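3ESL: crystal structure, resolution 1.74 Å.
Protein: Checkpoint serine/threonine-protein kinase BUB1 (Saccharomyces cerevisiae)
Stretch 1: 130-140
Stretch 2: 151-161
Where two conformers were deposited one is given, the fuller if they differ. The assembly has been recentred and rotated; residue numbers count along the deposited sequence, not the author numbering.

Stretch 1, residues 130-140: FFLEAKVLLEL
Stretch 2 (151-161) RLLRSLSNYED

Two antiparallel helices of the BUB1 kinase chain pack side by side. Stretch 1 is helical from F131 onward, running past L140, with F130 at the N-cap position (phi/psi -88/69); stretch 2 is helical throughout, 151-161. Helical phi/psi values stay near -64/-40, L132 departing most at -79/-29. Backbone i to i+4 hydrogen bonds run from A134 N to F130 O (3.0 Å) through L140 N to V136 O (2.8 Å), those of K135 N to F131 O and L138 N to A134 O, both 3.3 Å, being weak, and from S155 N to R151 O (2.9 Å) through D161 N to S157 O (3.2 Å). The N-to-C directions differ by 162° (signed crossing angle -162°), the axes approach to 9.9 Å, and the register is set by L138 and L156, whose CA atoms lie 6.3 Å apart. The contact buries 487 Å², both sides summed.

Along stretch 2, R151 (chi1 t, chi2 t) stays out of reach. L152 (t, chi2 -84°) starts sideways, but its end comes nearer: L152 CD1 lies 3.3 Å from L138 O, and L152 CD2 meets L138 CD2 at 3.9 Å. L153 (m, t) points away, its end coming nearer without contact; R154 (m, t, m) is out of reach. S155 (m) points toward stretch 1, yet its closest contact is through backbone, S155 O to L138 CD1 at 4.2 Å; its hydroxyl is hydrogen-bonded elsewhere in the structure.

L156 (t, p) points toward stretch 1. L156 CD1 packs against L138 CD1 (4.0 Å) and the aliphatic K135 CG (4.1 Å), while L156 CD2 reaches E139 CG (4.0 Å). L138 (m, t) is itself a knob, seated among L152, S155, L156 and Y159, with L138 CD1 3.8 Å from L156 CA. S157 (t) points away and N158 (m) is out of reach.

Y159 (t, chi2 42°) fills the hole formed by F131, A134, K135 and L138. Y159 CD2 touches L138 CD1 (4.1 Å), and Y159 CE2 lies 3.9 Å from A134 CB. K135 N approaches the ring edge, 3.6 Å from Y159 CE2. Y159 OH donates a hydrogen bond to F131 O (2.7 Å), which gives the phenol hydroxyl a partner beside the apolar packing. The same Y159 OH sits at the edge of the F131 ring (chi1 m), 3.5 Å from F131 CD1.

E160 (m, t, chi3 -23°) starts sideways and turns its end nearer. Extended K135 (all t) meets it, and opposite charges form a hydrogen-bonded salt bridge, K135 NZ to E160 OE2, 2.9 Å. D161 (m) lies out of reach.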

# COMPACT_ATOMS: atom_id res chain seq x y z
N PHE A 130 0.97 7.00 -17.88
CA PHE A 130 -0.08 6.15 -18.43
C PHE A 130 -1.38 6.91 -18.20
O PHE A 130 -2.22 6.51 -17.38
CB PHE A 130 -0.11 4.76 -17.76
CG PHE A 130 1.07 3.88 -18.12
CD1 PHE A 130 1.16 3.28 -19.37
CD2 PHE A 130 2.09 3.66 -17.20
CE1 PHE A 130 2.25 2.45 -19.70
CE2 PHE A 130 3.18 2.85 -17.51
CZ PHE A 130 3.26 2.24 -18.75
N PHE A 131 -1.55 8.01 -18.92
CA PHE A 131 -2.58 8.99 -18.58
C PHE A 131 -4.01 8.44 -18.67
O PHE A 131 -4.80 8.61 -17.74
CB PHE A 131 -2.41 10.27 -19.42
CG PHE A 131 -1.17 11.06 -19.07
CD1 PHE A 131 -1.04 11.65 -17.82
CD2 PHE A 131 -0.14 11.20 -20.00
CE1 PHE A 131 0.11 12.36 -17.48
CE2 PHE A 131 1.01 11.92 -19.68
CZ PHE A 131 1.14 12.50 -18.42
N LEU A 132 -4.33 7.78 -19.77
CA LEU A 132 -5.70 7.31 -19.97
C LEU A 132 -6.01 6.03 -19.18
O LEU A 132 -7.15 5.81 -18.77
CB LEU A 132 -6.04 7.20 -21.46
CG LEU A 132 -5.89 8.53 -22.24
CD1 LEU A 132 -6.07 8.34 -23.74
CD2 LEU A 132 -6.81 9.63 -21.70
N GLU A 133 -4.99 5.22 -18.94
CA GLU A 133 -5.13 4.06 -18.05
C GLU A 133 -5.46 4.52 -16.63
O GLU A 133 -6.29 3.90 -15.95
CB GLU A 133 -3.86 3.20 -18.05
CG GLU A 133 -3.60 2.48 -19.37
CD GLU A 133 -2.70 3.26 -20.33
OE1 GLU A 133 -2.62 4.51 -20.24
OE2 GLU A 133 -2.07 2.61 -21.19
N ALA A 134 -4.81 5.60 -16.20
CA ALA A 134 -5.05 6.17 -14.87
C ALA A 134 -6.50 6.64 -14.70
O ALA A 134 -7.09 6.47 -13.63
CB ALA A 134 -4.08 7.30 -14.58
N LYS A 135 -7.08 7.20 -15.77
CA LYS A 135 -8.48 7.63 -15.73
C LYS A 135 -9.40 6.42 -15.62
O LYS A 135 -10.31 6.40 -14.80
CB LYS A 135 -8.83 8.47 -16.98
CG LYS A 135 -10.31 8.79 -17.14
CD LYS A 135 -10.53 9.79 -18.27
CE LYS A 135 -12.01 10.09 -18.46
NZ LYS A 135 -12.19 11.44 -19.05
N VAL A 136 -9.13 5.39 -16.42
CA VAL A 136 -9.96 4.19 -16.44
C VAL A 136 -9.95 3.51 -15.07
O VAL A 136 -10.97 2.98 -14.62
CB VAL A 136 -9.52 3.21 -17.54
CG1 VAL A 136 -10.34 1.92 -17.49
CG2 VAL A 136 -9.67 3.85 -18.92
N LEU A 137 -8.80 3.55 -14.41
CA LEU A 137 -8.68 2.97 -13.07
C LEU A 137 -9.60 3.67 -12.06
O LEU A 137 -10.23 3.01 -11.24
CB LEU A 137 -7.23 3.02 -12.62
CG LEU A 137 -6.81 2.18 -11.43
CD1 LEU A 137 -7.31 0.73 -11.56
CD2 LEU A 137 -5.30 2.26 -11.37
N LEU A 138 -9.70 5.00 -12.14
CA LEU A 138 -10.63 5.72 -11.26
C LEU A 138 -12.07 5.33 -11.57
O LEU A 138 -12.87 5.09 -10.65
CB LEU A 138 -10.45 7.24 -11.37
CG LEU A 138 -9.12 7.79 -10.86
CD1 LEU A 138 -8.96 9.25 -11.27
CD2 LEU A 138 -8.97 7.63 -9.34
N GLU A 139 -12.40 5.23 -12.85
CA GLU A 139 -13.73 4.81 -13.26
C GLU A 139 -14.04 3.37 -12.83
O GLU A 139 -15.19 3.05 -12.52
CB GLU A 139 -13.90 4.98 -14.78
CG GLU A 139 -13.67 6.41 -15.25
CD GLU A 139 -13.71 6.56 -16.76
OE1 GLU A 139 -13.38 5.58 -17.47
OE2 GLU A 139 -14.07 7.66 -17.23
N LEU A 140 -13.02 2.52 -12.80
CA LEU A 140 -13.17 1.15 -12.33
C LEU A 140 -13.53 1.11 -10.84
O LEU A 140 -14.35 0.30 -10.41
CB LEU A 140 -11.90 0.33 -12.59
CG LEU A 140 -11.87 -1.14 -12.18
CD1 LEU A 140 -12.95 -1.98 -12.90
CD2 LEU A 140 -10.49 -1.75 -12.42
N ARG A 151 -15.77 11.28 -2.81
CA ARG A 151 -14.39 11.74 -2.89
C ARG A 151 -13.72 11.21 -4.16
O ARG A 151 -12.97 11.94 -4.81
CB ARG A 151 -13.60 11.31 -1.66
CG ARG A 151 -12.30 12.07 -1.49
CD ARG A 151 -11.49 11.49 -0.36
NE ARG A 151 -10.95 10.18 -0.72
CZ ARG A 151 -10.65 9.23 0.16
NH1 ARG A 151 -10.85 9.44 1.45
NH2 ARG A 151 -10.16 8.07 -0.26
N LEU A 152 -14.00 9.95 -4.49
CA LEU A 152 -13.47 9.32 -5.70
C LEU A 152 -13.91 10.10 -6.94
O LEU A 152 -13.11 10.36 -7.84
CB LEU A 152 -13.94 7.86 -5.79
CG LEU A 152 -13.36 6.84 -6.78
CD1 LEU A 152 -14.00 6.93 -8.17
CD2 LEU A 152 -11.83 6.91 -6.86
N LEU A 153 -15.18 10.50 -6.96
CA LEU A 153 -15.72 11.30 -8.07
C LEU A 153 -15.02 12.65 -8.21
O LEU A 153 -14.79 13.12 -9.33
CB LEU A 153 -17.24 11.48 -7.95
CG LEU A 153 -18.15 10.25 -7.99
CD1 LEU A 153 -19.61 10.69 -8.10
CD2 LEU A 153 -17.81 9.28 -9.11
N ARG A 154 -14.67 13.28 -7.09
CA ARG A 154 -13.93 14.54 -7.11
C ARG A 154 -12.49 14.33 -7.56
O ARG A 154 -11.93 15.18 -8.26
CB ARG A 154 -13.97 15.23 -5.75
CG ARG A 154 -15.37 15.66 -5.32
CD ARG A 154 -15.33 16.67 -4.18
NE ARG A 154 -14.81 16.10 -2.93
CZ ARG A 154 -15.53 15.39 -2.07
NH1 ARG A 154 -16.82 15.13 -2.31
NH2 ARG A 154 -14.96 14.92 -0.97
N SER A 155 -11.89 13.20 -7.17
CA SER A 155 -10.53 12.85 -7.61
C SER A 155 -10.46 12.72 -9.12
O SER A 155 -9.50 13.17 -9.76
CB SER A 155 -10.07 11.54 -6.94
OG SER A 155 -9.82 11.74 -5.55
N LEU A 156 -11.48 12.08 -9.68
CA LEU A 156 -11.61 11.91 -11.12
C LEU A 156 -11.80 13.26 -11.80
O LEU A 156 -11.15 13.55 -12.81
CB LEU A 156 -12.78 10.97 -11.41
CG LEU A 156 -13.17 10.62 -12.86
CD1 LEU A 156 -11.97 10.13 -13.69
CD2 LEU A 156 -14.28 9.59 -12.86
N SER A 157 -12.67 14.10 -11.24
CA SER A 157 -12.91 15.45 -11.77
C SER A 157 -11.63 16.27 -11.80
O SER A 157 -11.32 16.90 -12.82
CB SER A 157 -14.00 16.17 -10.97
OG SER A 157 -14.31 17.42 -11.56
N ASN A 158 -10.88 16.27 -10.69
CA ASN A 158 -9.61 16.99 -10.62
C ASN A 158 -8.59 16.46 -11.63
O ASN A 158 -7.81 17.23 -12.19
CB ASN A 158 -9.02 16.96 -9.20
CG ASN A 158 -9.92 17.62 -8.17
OD1 ASN A 158 -10.85 18.36 -8.52
ND2 ASN A 158 -9.65 17.37 -6.90
N TYR A 159 -8.62 15.15 -11.85
CA TYR A 159 -7.72 14.53 -12.81
C TYR A 159 -8.04 14.95 -14.25
O TYR A 159 -7.13 15.23 -15.05
CB TYR A 159 -7.74 13.01 -12.69
CG TYR A 159 -6.72 12.34 -13.59
CD1 TYR A 159 -5.43 12.87 -13.72
CD2 TYR A 159 -7.05 11.20 -14.32
CE1 TYR A 159 -4.50 12.27 -14.54
CE2 TYR A 159 -6.11 10.59 -15.15
CZ TYR A 159 -4.84 11.14 -15.25
OH TYR A 159 -3.89 10.56 -16.06
N GLU A 160 -9.33 15.01 -14.57
CA GLU A 160 -9.75 15.50 -15.88
C GLU A 160 -9.30 16.95 -16.13
O GLU A 160 -8.99 17.32 -17.26
CB GLU A 160 -11.25 15.32 -16.08
CG GLU A 160 -11.64 13.85 -16.18
CD GLU A 160 -13.14 13.61 -16.23
OE1 GLU A 160 -13.92 14.47 -15.77
OE2 GLU A 160 -13.55 12.53 -16.72
N ASP A 161 -9.25 17.75 -15.06
CA ASP A 161 -8.72 19.12 -15.13
C ASP A 161 -7.23 19.13 -15.43
O ASP A 161 -6.74 20.01 -16.16
CB ASP A 161 -8.97 19.87 -13.82
CG ASP A 161 -10.44 20.16 -13.58
OD1 ASP A 161 -11.22 20.20 -14.55
OD2 ASP A 161 -10.80 20.35 -12.39